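Local coordinates for protein endonuclease II (Enterobacteria phage t4, PDB 2WSH) that nicks and cleaves cytosine-containing host DNA in a sequence-specific manner as a magnesium-dependent homotetramer, freeing nucleotides for phage DNA synthesis, at residues Asn41-Ile46 against Val53-Thr58; Gln103-Ser108 against Ile118-Leu123; Pro37-Val42 against Phe99-Cys104. The protein carries 1 engineered substitution. One frame throughout, in Å; residues are numbered along the deposited sequence. Where two conformers were deposited one is given.

Interaction 1: Asn41-Ile46 against Val53-Thr58. With PO4 (phosphate ion), chain E.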
loop_
_atom_site.group_PDB
_atom_site.type_symbol
_atom_site.label_atom_id
_atom_site.label_comp_id
_atom_site.label_asym_id
_atom_site.label_seq_id
_atom_site.Cartn_x
_atom_site.Cartn_y
_atom_site.Cartn_z
ATOM N N ASN A 41 -14.238 -1.914 -12.028
ATOM C CA ASN A 41 -13.543 -2.218 -10.782
ATOM C C ASN A 41 -14.280 -1.701 -9.547
ATOM O O ASN A 41 -13.750 -0.884 -8.795
ATOM C CB ASN A 41 -12.128 -1.638 -10.832
ATOM C CG ASN A 41 -11.183 -2.309 -9.859
ATOM O OD1 ASN A 41 -10.161 -1.738 -9.479
ATOM N ND2 ASN A 41 -11.517 -3.529 -9.449
ATOM N N VAL A 42 -15.502 -2.176 -9.334
ATOM C CA VAL A 42 -16.317 -1.669 -8.236
ATOM C C VAL A 42 -16.971 -2.766 -7.408
ATOM O O VAL A 42 -17.140 -3.903 -7.860
ATOM C CB VAL A 42 -17.456 -0.760 -8.748
ATOM C CG1 VAL A 42 -16.895 0.452 -9.478
ATOM C CG2 VAL A 42 -18.390 -1.554 -9.648
ATOM N N ILE A 43 -17.338 -2.403 -6.186
ATOM C CA ILE A 43 -18.287 -3.178 -5.409
ATOM C C ILE A 43 -19.652 -2.655 -5.807
ATOM O O ILE A 43 -19.872 -1.445 -5.839
ATOM C CB ILE A 43 -18.092 -2.962 -3.902
ATOM C CG1 ILE A 43 -16.764 -3.566 -3.446
ATOM C CG2 ILE A 43 -19.264 -3.547 -3.116
ATOM C CD1 ILE A 43 -16.650 -5.056 -3.707
ATOM N N TYR A 44 -20.566 -3.552 -6.150
ATOM C CA TYR A 44 -21.913 -3.104 -6.453
ATOM C C TYR A 44 -22.921 -3.641 -5.455
ATOM O O TYR A 44 -22.699 -4.666 -4.818
ATOM C CB TYR A 44 -22.307 -3.401 -7.904
ATOM C CG TYR A 44 -22.571 -4.851 -8.255
ATOM C CD1 TYR A 44 -23.858 -5.370 -8.206
ATOM C CD2 TYR A 44 -21.543 -5.683 -8.679
ATOM C CE1 TYR A 44 -24.116 -6.682 -8.551
ATOM C CE2 TYR A 44 -21.791 -7.004 -9.022
ATOM C CZ TYR A 44 -23.081 -7.492 -8.957
ATOM O OH TYR A 44 -23.344 -8.794 -9.298
ATOM N N ALA A 45 -24.018 -2.915 -5.304
ATOM C CA ALA A 45 -25.042 -3.288 -4.352
ATOM C C ALA A 45 -26.377 -3.332 -5.070
ATOM O O ALA A 45 -26.708 -2.434 -5.843
ATOM C CB ALA A 45 -25.085 -2.293 -3.202
ATOM N N ILE A 46 -27.131 -4.396 -4.834
ATOM C CA ILE A 46 -28.482 -4.476 -5.349
ATOM C C ILE A 46 -29.433 -4.140 -4.218
ATOM O O ILE A 46 -29.309 -4.684 -3.119
ATOM C CB ILE A 46 -28.798 -5.879 -5.894
ATOM C CG1 ILE A 46 -27.766 -6.276 -6.947
ATOM C CG2 ILE A 46 -30.210 -5.924 -6.471
ATOM C CD1 ILE A 46 -28.082 -7.584 -7.645
ATOM N N VAL A 53 -29.943 -6.229 -0.732
ATOM C CA VAL A 53 -30.132 -7.671 -0.856
ATOM C C VAL A 53 -28.873 -8.404 -1.309
ATOM O O VAL A 53 -28.758 -9.613 -1.128
ATOM C CB VAL A 53 -31.304 -8.029 -1.791
ATOM C CG1 VAL A 53 -32.595 -7.421 -1.273
ATOM C CG2 VAL A 53 -31.018 -7.575 -3.223
ATOM N N TYR A 54 -27.923 -7.678 -1.888
ATOM C CA TYR A 54 -26.755 -8.336 -2.465
ATOM C C TYR A 54 -25.550 -7.419 -2.631
ATOM O O TYR A 54 -25.679 -6.275 -3.058
ATOM C CB TYR A 54 -27.114 -8.940 -3.824
ATOM C CG TYR A 54 -25.993 -9.727 -4.470
ATOM C CD1 TYR A 54 -25.655 -10.994 -4.010
ATOM C CD2 TYR A 54 -25.279 -9.207 -5.545
ATOM C CE1 TYR A 54 -24.637 -11.721 -4.599
ATOM C CE2 TYR A 54 -24.258 -9.926 -6.143
ATOM C CZ TYR A 54 -23.941 -11.183 -5.664
ATOM O OH TYR A 54 -22.931 -11.911 -6.249
ATOM N N ILE A 55 -24.378 -7.946 -2.294
ATOM C CA ILE A 55 -23.116 -7.266 -2.548
ATOM C C ILE A 55 -22.317 -8.080 -3.555
ATOM O O ILE A 55 -22.025 -9.253 -3.320
ATOM C CB ILE A 55 -22.275 -7.126 -1.266
ATOM C CG1 ILE A 55 -22.896 -6.099 -0.320
ATOM C CG2 ILE A 55 -20.842 -6.719 -1.608
ATOM C CD1 ILE A 55 -22.741 -4.672 -0.793
ATOM N N GLY A 56 -21.986 -7.467 -4.685
ATOM C CA GLY A 56 -21.179 -8.124 -5.694
ATOM C C GLY A 56 -19.911 -7.352 -5.997
ATOM O O GLY A 56 -19.741 -6.222 -5.544
ATOM N N LYS A 57 -19.011 -7.964 -6.755
ATOM C CA LYS A 57 -17.843 -7.255 -7.261
ATOM C C LYS A 57 -17.746 -7.498 -8.757
ATOM O O LYS A 57 -18.181 -8.541 -9.243
ATOM C CB LYS A 57 -16.574 -7.727 -6.553
ATOM C CG LYS A 57 -16.252 -9.195 -6.777
ATOM C CD LYS A 57 -15.054 -9.631 -5.945
ATOM C CE LYS A 57 -14.699 -11.094 -6.198
ATOM N NZ LYS A 57 -13.642 -11.578 -5.263
ATOM N N THR A 58 -17.188 -6.537 -9.491
ATOM C CA THR A 58 -17.089 -6.662 -10.944
ATOM C C THR A 58 -16.013 -5.768 -11.561
ATOM O O THR A 58 -15.753 -4.662 -11.082
ATOM C CB THR A 58 -18.436 -6.368 -11.630
ATOM O OG1 THR A 58 -18.325 -6.604 -13.041
ATOM C CG2 THR A 58 -18.857 -4.925 -11.393
HETATM P P PO4 E . -21.458 -11.712 -9.703
HETATM O O1 PO4 E . -21.542 -11.400 -8.228
HETATM O O2 PO4 E . -20.022 -11.983 -10.088
HETATM O O3 PO4 E . -22.306 -12.914 -10.054
HETATM O O4 PO4 E . -21.975 -10.505 -10.443
#

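Interaction 2: Gln103-Ser108 against Ile118-Leu123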
loop_
_atom_site.group_PDB
_atom_site.type_symbol
_atom_site.label_atom_id
_atom_site.label_comp_id
_atom_site.label_asym_id
_atom_site.label_seq_id
_atom_site.Cartn_x
_atom_site.Cartn_y
_atom_site.Cartn_z
ATOM N N GLN A 103 -16.740 2.792 -5.920
ATOM C CA GLN A 103 -15.509 2.720 -6.704
ATOM C C GLN A 103 -14.338 2.195 -5.885
ATOM O O GLN A 103 -14.024 2.726 -4.821
ATOM C CB GLN A 103 -15.160 4.083 -7.302
ATOM C CG GLN A 103 -13.968 4.050 -8.257
ATOM C CD GLN A 103 -14.225 3.210 -9.495
ATOM O OE1 GLN A 103 -15.104 3.519 -10.299
ATOM N NE2 GLN A 103 -13.445 2.148 -9.662
ATOM N N CYS A 104 -13.701 1.144 -6.386
ATOM C CA CYS A 104 -12.499 0.615 -5.757
ATOM C C CYS A 104 -11.292 0.869 -6.659
ATOM O O CYS A 104 -11.435 1.404 -7.756
ATOM C CB CYS A 104 -12.651 -0.879 -5.457
ATOM S SG CYS A 104 -13.797 -1.266 -4.095
ATOM N N PHE A 105 -10.109 0.482 -6.199
ATOM C CA PHE A 105 -8.885 0.789 -6.928
ATOM C C PHE A 105 -7.906 -0.374 -6.879
ATOM O O PHE A 105 -8.243 -1.470 -6.429
ATOM C CB PHE A 105 -8.231 2.037 -6.338
ATOM C CG PHE A 105 -7.916 1.912 -4.880
ATOM C CD1 PHE A 105 -6.632 1.612 -4.459
ATOM C CD2 PHE A 105 -8.910 2.067 -3.930
ATOM C CE1 PHE A 105 -6.342 1.485 -3.118
ATOM C CE2 PHE A 105 -8.625 1.942 -2.588
ATOM C CZ PHE A 105 -7.340 1.649 -2.183
ATOM N N ASN A 106 -6.686 -0.127 -7.341
ATOM C CA ASN A 106 -5.653 -1.155 -7.342
ATOM C C ASN A 106 -4.404 -0.753 -6.570
ATOM O O ASN A 106 -4.022 0.415 -6.547
ATOM C CB ASN A 106 -5.298 -1.542 -8.777
ATOM C CG ASN A 106 -6.416 -2.301 -9.461
ATOM O OD1 ASN A 106 -6.572 -3.506 -9.267
ATOM N ND2 ASN A 106 -7.203 -1.597 -10.263
ATOM N N LEU A 107 -3.782 -1.731 -5.925
ATOM C CA LEU A 107 -2.537 -1.508 -5.207
ATOM C C LEU A 107 -1.466 -2.439 -5.757
ATOM O O LEU A 107 -1.713 -3.624 -5.984
ATOM C CB LEU A 107 -2.733 -1.745 -3.710
ATOM C CG LEU A 107 -3.632 -0.729 -3.005
ATOM C CD1 LEU A 107 -4.070 -1.248 -1.643
ATOM C CD2 LEU A 107 -2.905 0.593 -2.866
ATOM N N SER A 108 -0.281 -1.892 -5.984
ATOM C CA SER A 108 0.817 -2.670 -6.528
ATOM C C SER A 108 2.084 -2.455 -5.728
ATOM O O SER A 108 2.318 -1.377 -5.185
ATOM C CB SER A 108 1.065 -2.315 -7.993
ATOM O OG SER A 108 0.103 -2.937 -8.826
ATOM N N ILE A 118 -3.052 -6.137 -6.078
ATOM C CA ILE A 118 -4.348 -6.496 -5.513
ATOM C C ILE A 118 -5.432 -5.500 -5.921
ATOM O O ILE A 118 -5.252 -4.288 -5.800
ATOM C CB ILE A 118 -4.302 -6.576 -3.977
ATOM C CG1 ILE A 118 -5.668 -6.988 -3.421
ATOM C CG2 ILE A 118 -3.887 -5.247 -3.380
ATOM C CD1 ILE A 118 -6.123 -8.358 -3.872
ATOM N N ALA A 119 -6.548 -6.016 -6.425
ATOM C CA ALA A 119 -7.730 -5.199 -6.646
ATOM C C ALA A 119 -8.482 -5.159 -5.326
ATOM O O ALA A 119 -8.805 -6.204 -4.763
ATOM C CB ALA A 119 -8.598 -5.799 -7.739
ATOM N N THR A 120 -8.751 -3.960 -4.821
ATOM C CA THR A 120 -9.342 -3.835 -3.493
ATOM C C THR A 120 -10.765 -4.392 -3.409
ATOM O O THR A 120 -11.242 -4.695 -2.319
ATOM C CB THR A 120 -9.316 -2.382 -2.971
ATOM O OG1 THR A 120 -10.119 -1.552 -3.817
ATOM C CG2 THR A 120 -7.891 -1.852 -2.934
ATOM N N ILE A 121 -11.447 -4.527 -4.545
ATOM C CA ILE A 121 -12.750 -5.191 -4.526
ATOM C C ILE A 121 -12.603 -6.584 -3.920
ATOM O O ILE A 121 -13.495 -7.061 -3.224
ATOM C CB ILE A 121 -13.390 -5.319 -5.925
ATOM C CG1 ILE A 121 -12.434 -6.022 -6.894
ATOM C CG2 ILE A 121 -13.796 -3.953 -6.457
ATOM C CD1 ILE A 121 -13.084 -6.433 -8.199
ATOM N N ASP A 122 -11.467 -7.224 -4.184
ATOM C CA ASP A 122 -11.204 -8.559 -3.659
ATOM C C ASP A 122 -11.086 -8.550 -2.141
ATOM O O ASP A 122 -11.355 -9.555 -1.483
ATOM C CB ASP A 122 -9.937 -9.144 -4.281
ATOM C CG ASP A 122 -10.158 -9.632 -5.693
ATOM O OD1 ASP A 122 -11.332 -9.789 -6.090
ATOM O OD2 ASP A 122 -9.159 -9.862 -6.407
ATOM N N LEU A 123 -10.687 -7.406 -1.596
ATOM C CA LEU A 123 -10.546 -7.239 -0.152
ATOM C C LEU A 123 -11.848 -6.796 0.507
ATOM O O LEU A 123 -12.127 -7.153 1.649
ATOM C CB LEU A 123 -9.475 -6.195 0.160
ATOM C CG LEU A 123 -8.019 -6.505 -0.177
ATOM C CD1 LEU A 123 -7.148 -5.305 0.176
ATOM C CD2 LEU A 123 -7.557 -7.751 0.558
#

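Interaction 3: Pro37-Val42 against Phe99-Cys104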
loop_
_atom_site.group_PDB
_atom_site.type_symbol
_atom_site.label_atom_id
_atom_site.label_comp_id
_atom_site.label_asym_id
_atom_site.label_seq_id
_atom_site.Cartn_x
_atom_site.Cartn_y
_atom_site.Cartn_z
ATOM N N PRO A 37 -23.187 5.277 -18.591
ATOM C CA PRO A 37 -21.747 5.233 -18.856
ATOM C C PRO A 37 -21.169 4.003 -18.177
ATOM O O PRO A 37 -21.816 3.428 -17.303
ATOM C CB PRO A 37 -21.220 6.500 -18.171
ATOM C CG PRO A 37 -22.430 7.334 -17.864
ATOM C CD PRO A 37 -23.546 6.364 -17.668
ATOM N N ASN A 38 -19.975 3.577 -18.565
ATOM C CA ASN A 38 -19.416 2.389 -17.935
ATOM C C ASN A 38 -18.650 2.719 -16.661
ATOM O O ASN A 38 -18.199 3.846 -16.458
ATOM C CB ASN A 38 -18.561 1.574 -18.907
ATOM C CG ASN A 38 -18.651 0.078 -18.645
ATOM O OD1 ASN A 38 -18.404 -0.736 -19.535
ATOM N ND2 ASN A 38 -19.021 -0.290 -17.423
ATOM N N LYS A 39 -18.521 1.718 -15.803
ATOM C CA LYS A 39 -17.925 1.872 -14.491
ATOM C C LYS A 39 -17.182 0.577 -14.198
ATOM O O LYS A 39 -17.769 -0.503 -14.238
ATOM C CB LYS A 39 -19.003 2.156 -13.444
ATOM C CG LYS A 39 -18.482 2.819 -12.178
ATOM C CD LYS A 39 -19.558 3.663 -11.521
ATOM C CE LYS A 39 -19.622 5.060 -12.124
ATOM N NZ LYS A 39 -18.556 5.953 -11.579
ATOM N N TYR A 40 -15.886 0.686 -13.928
ATOM C CA TYR A 40 -15.031 -0.488 -13.813
ATOM C C TYR A 40 -14.488 -0.663 -12.403
ATOM O O TYR A 40 -14.306 0.310 -11.672
ATOM C CB TYR A 40 -13.863 -0.386 -14.796
ATOM C CG TYR A 40 -14.268 -0.002 -16.201
ATOM C CD1 TYR A 40 -14.642 -0.967 -17.127
ATOM C CD2 TYR A 40 -14.276 1.329 -16.603
ATOM C CE1 TYR A 40 -15.015 -0.619 -18.416
ATOM C CE2 TYR A 40 -14.648 1.687 -17.889
ATOM C CZ TYR A 40 -15.014 0.710 -18.791
ATOM O OH TYR A 40 -15.384 1.065 -20.068
ATOM N N ASN A 41 -14.238 -1.914 -12.028
ATOM C CA ASN A 41 -13.543 -2.218 -10.782
ATOM C C ASN A 41 -14.280 -1.701 -9.547
ATOM O O ASN A 41 -13.750 -0.884 -8.795
ATOM C CB ASN A 41 -12.128 -1.638 -10.832
ATOM C CG ASN A 41 -11.183 -2.309 -9.859
ATOM O OD1 ASN A 41 -10.161 -1.738 -9.479
ATOM N ND2 ASN A 41 -11.517 -3.529 -9.449
ATOM N N VAL A 42 -15.502 -2.176 -9.334
ATOM C CA VAL A 42 -16.317 -1.669 -8.236
ATOM C C VAL A 42 -16.971 -2.766 -7.408
ATOM O O VAL A 42 -17.140 -3.903 -7.860
ATOM C CB VAL A 42 -17.456 -0.760 -8.748
ATOM C CG1 VAL A 42 -16.895 0.452 -9.478
ATOM C CG2 VAL A 42 -18.390 -1.554 -9.648
ATOM N N PHE A 99 -29.335 -0.537 -8.518
ATOM C CA PHE A 99 -27.934 -0.898 -8.396
ATOM C C PHE A 99 -27.128 0.315 -7.955
ATOM O O PHE A 99 -27.254 1.395 -8.534
ATOM C CB PHE A 99 -27.399 -1.402 -9.736
ATOM C CG PHE A 99 -27.894 -2.765 -10.109
ATOM C CD1 PHE A 99 -27.124 -3.885 -9.855
ATOM C CD2 PHE A 99 -29.131 -2.929 -10.708
ATOM C CE1 PHE A 99 -27.576 -5.146 -10.198
ATOM C CE2 PHE A 99 -29.590 -4.187 -11.047
ATOM C CZ PHE A 99 -28.811 -5.296 -10.791
ATOM N N TYR A 100 -26.308 0.130 -6.925
ATOM C CA TYR A 100 -25.363 1.147 -6.485
ATOM C C TYR A 100 -23.943 0.665 -6.755
ATOM O O TYR A 100 -23.689 -0.536 -6.813
ATOM C CB TYR A 100 -25.519 1.413 -4.990
ATOM C CG TYR A 100 -26.757 2.191 -4.613
ATOM C CD1 TYR A 100 -26.663 3.501 -4.155
ATOM C CD2 TYR A 100 -28.019 1.616 -4.702
ATOM C CE1 TYR A 100 -27.791 4.217 -3.800
ATOM C CE2 TYR A 100 -29.153 2.326 -4.352
ATOM C CZ TYR A 100 -29.033 3.625 -3.901
ATOM O OH TYR A 100 -30.156 4.336 -3.550
ATOM N N ALA A 101 -23.013 1.601 -6.906
ATOM C CA ALA A 101 -21.617 1.245 -7.128
ATOM C C ALA A 101 -20.697 1.985 -6.170
ATOM O O ALA A 101 -20.867 3.182 -5.939
ATOM C CB ALA A 101 -21.222 1.529 -8.562
ATOM N N ARG A 102 -19.723 1.266 -5.622
ATOM C CA ARG A 102 -18.683 1.868 -4.796
ATOM C C ARG A 102 -17.336 1.688 -5.482
ATOM O O ARG A 102 -16.851 0.568 -5.629
ATOM C CB ARG A 102 -18.661 1.241 -3.404
ATOM C CG ARG A 102 -17.402 1.550 -2.602
ATOM C CD ARG A 102 -17.464 0.934 -1.205
ATOM N NE ARG A 102 -16.152 0.886 -0.563
ATOM C CZ ARG A 102 -15.686 1.812 0.271
ATOM N NH1 ARG A 102 -16.428 2.866 0.586
ATOM N NH2 ARG A 102 -14.477 1.677 0.798
ATOM N N GLN A 103 -16.740 2.792 -5.920
ATOM C CA GLN A 103 -15.509 2.720 -6.704
ATOM C C GLN A 103 -14.338 2.195 -5.885
ATOM O O GLN A 103 -14.024 2.726 -4.821
ATOM C CB GLN A 103 -15.160 4.083 -7.302
ATOM C CG GLN A 103 -13.968 4.050 -8.257
ATOM C CD GLN A 103 -14.225 3.210 -9.495
ATOM O OE1 GLN A 103 -15.104 3.519 -10.299
ATOM N NE2 GLN A 103 -13.445 2.148 -9.662
ATOM N N CYS A 104 -13.701 1.144 -6.386
ATOM C CA CYS A 104 -12.499 0.615 -5.757
ATOM C C CYS A 104 -11.292 0.869 -6.659
ATOM O O CYS A 104 -11.435 1.404 -7.756
ATOM C CB CYS A 104 -12.651 -0.879 -5.457
ATOM S SG CYS A 104 -13.797 -1.266 -4.095
HETATM O O HOH W 1 -15.943 6.038 -10.919
HETATM O O HOH W 2 -14.556 3.281 -13.084
#

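Interaction 1: Asn41-Ile46 against Val53-Thr58
The Y44 ring carries G56 on one face: G56 CA stands 3.9 Å from the ring centroid in a CH-pi contact, displaced toward the rim. At the edge of that ring, near its plane, sits O4 of a bound phosphate. The Y54 ring presents its edge to phosphate O1 and to Y44 OH, and the two tyrosines cross obliquely with their planes 54° apart. Their torsions explain this. Y44 CG takes the crowded place between backbone N and carbonyl carbon (chi1 72°), which leans the ring across the neighbouring strand, where G56 has no side chain to stop it. Y54 CG is anti to its backbone N (chi1 -176°), and its CD2 packs on I46 CD1 at 3.9 Å.

Underneath runs an antiparallel hairpin. Y44 and G56 form a hydrogen-bonded pair, Y44 N to G56 O and G56 N to Y44 O both 2.9 Å. N41 and V42 together face T58 in a G1 bulge; at the other end V53 and Y54 both face I46 in a classic bulge. On the opposite face I43 CG2 meets I55 CG2 at 3.9 Å, and the helix 121-132 covers this side through I121, F128 and A125, the engineered alanine. The strands carry the signature of the GIY-YIG nucleases, here as V42-I43-Y44 and Y54-I55-G56.

Both hydroxyls donate to the phosphate in very short bonds, Y44 OH to O4 at 2.5 Å and Y54 OH to O1 at 2.5 Å. Y44 OH also bonds Y68 OH, while R64 and K83 also bond the ion. These cations would tend to favour ionisation of the phenols, the phosphate anion to oppose it; the ion, probably from the crystallisation liquor, plausibly marks where a DNA phosphate would bind.

Interaction 2: Gln103-Ser108 against Ile118-Leu123
I118 starts the contact as half of a hydrogen-bonded antiparallel pair with L107. Its N-H reaches L107 O at 2.8 Å, and L107 N returns the bond to I118 O at 3.0 Å. I118 CG2, in the crowded position between backbone N and carbonyl carbon, lies against L107 CB at 3.7 Å, while the longer branch, with CG1 anti to the backbone N, leads away from the other strand.

A119 faces N106 as a non-hydrogen-bonded pair, and N106 OD1 comes alongside, 3.4 Å from A119 CB. Here the hairpin of strands 97-111 and 114-119, an arm of the GIY-YIG domain, gives way to the helix 121-132. The outer edge of the arm is not the end of the sheet, because N106, L107 and S108 pair antiparallel with a strand of the second subunit.

T120 does most of the work at the changeover. Its N-H points almost straight at F105 O (177° at the hydrogen), and its OG1 accepts from F105 N at 3.1 Å, so one residue grips both polar backbone atoms of F105. With OG1 in the crowded position (chi1 63°), CG2 is turned beside the backbone N and set over one face of the F105 ring, 3.7 Å from the centroid in a CH-pi contact. The F105 ring also meets F105 of the fourth subunit.

I121 follows in the first turn of the helix, where its CG2 branch presses on C104 CB at 3.4 Å, tighter than usual van der Waals contact. C104 in turn has its carbonyl oxygen taken by the amide of its neighbour Q103, through NE2. Beyond I121, D122 takes no part here and is salt-bridged to K57.

Interaction 3: Pro37-Val42 against Phe99-Cys104
The close-fitting half of this contact lies where N41 and V42 run past Q103 and C104. C104 N donates to N41 O at 3.1 Å, in the carbonyl plane, and V42 CB comes down to 3.4 Å from R102 O. Q103 then folds its amide across the gap: CG is anti to the backbone N, and the bend at chi2 (64°) brings NE2 to Y40 O at 2.9 Å, nearly along the C=O axis and close to the amide plane. NE2's second bond goes to C104 O, so the amide is gripped from two sides and its rotation is fixed. V42 CG1 packs beside the same group, 3.6 Å from Q103 OE1.

V42 with Q103 is a single non-hydrogen-bonded antiparallel pair, the point at which the strand 42-48 of the GIY-YIG sheet comes alongside strand 97-111, just as the preceding loop ends.

The other half is looser and wet. Q103 OE1 is bonded by two waters: one, at 2.7 Å from OE1, also takes a hydrogen bond from K39 NZ, and the other donates to OE1 and receives Y40 N. K39, bent at chi3 and chi4, lays CD 4.0 Å from A101 CB, and its NZ makes a weak bond to T13 O of the fourth subunit. R102 is directed away from 37-42, its guanidinium salt-bridged to E124 and to E112 of the third subunit.

In the fold
Strand 42-48 lies between 51-58 and 97-111: interaction 1 pairs it with 51-58, and interaction 3 brings its start beside 97-111. Their centres are about 8 Å apart, they share N41 and V42, and I43 O lies 2.7 Å from R102 N in a probable hydrogen bond between them. Interaction 2 continues along 97-111, sharing Q103 and C104 with interaction 3, its centre about 12 Å from that one and about 13 Å from interaction 1. A salt bridge of 3.0 Å from K57 NZ to D122 OD1 joins interactions 1 and 2. The phosphate pocket belongs to interaction 1, whereas interaction 2 looks to the tetramer interface.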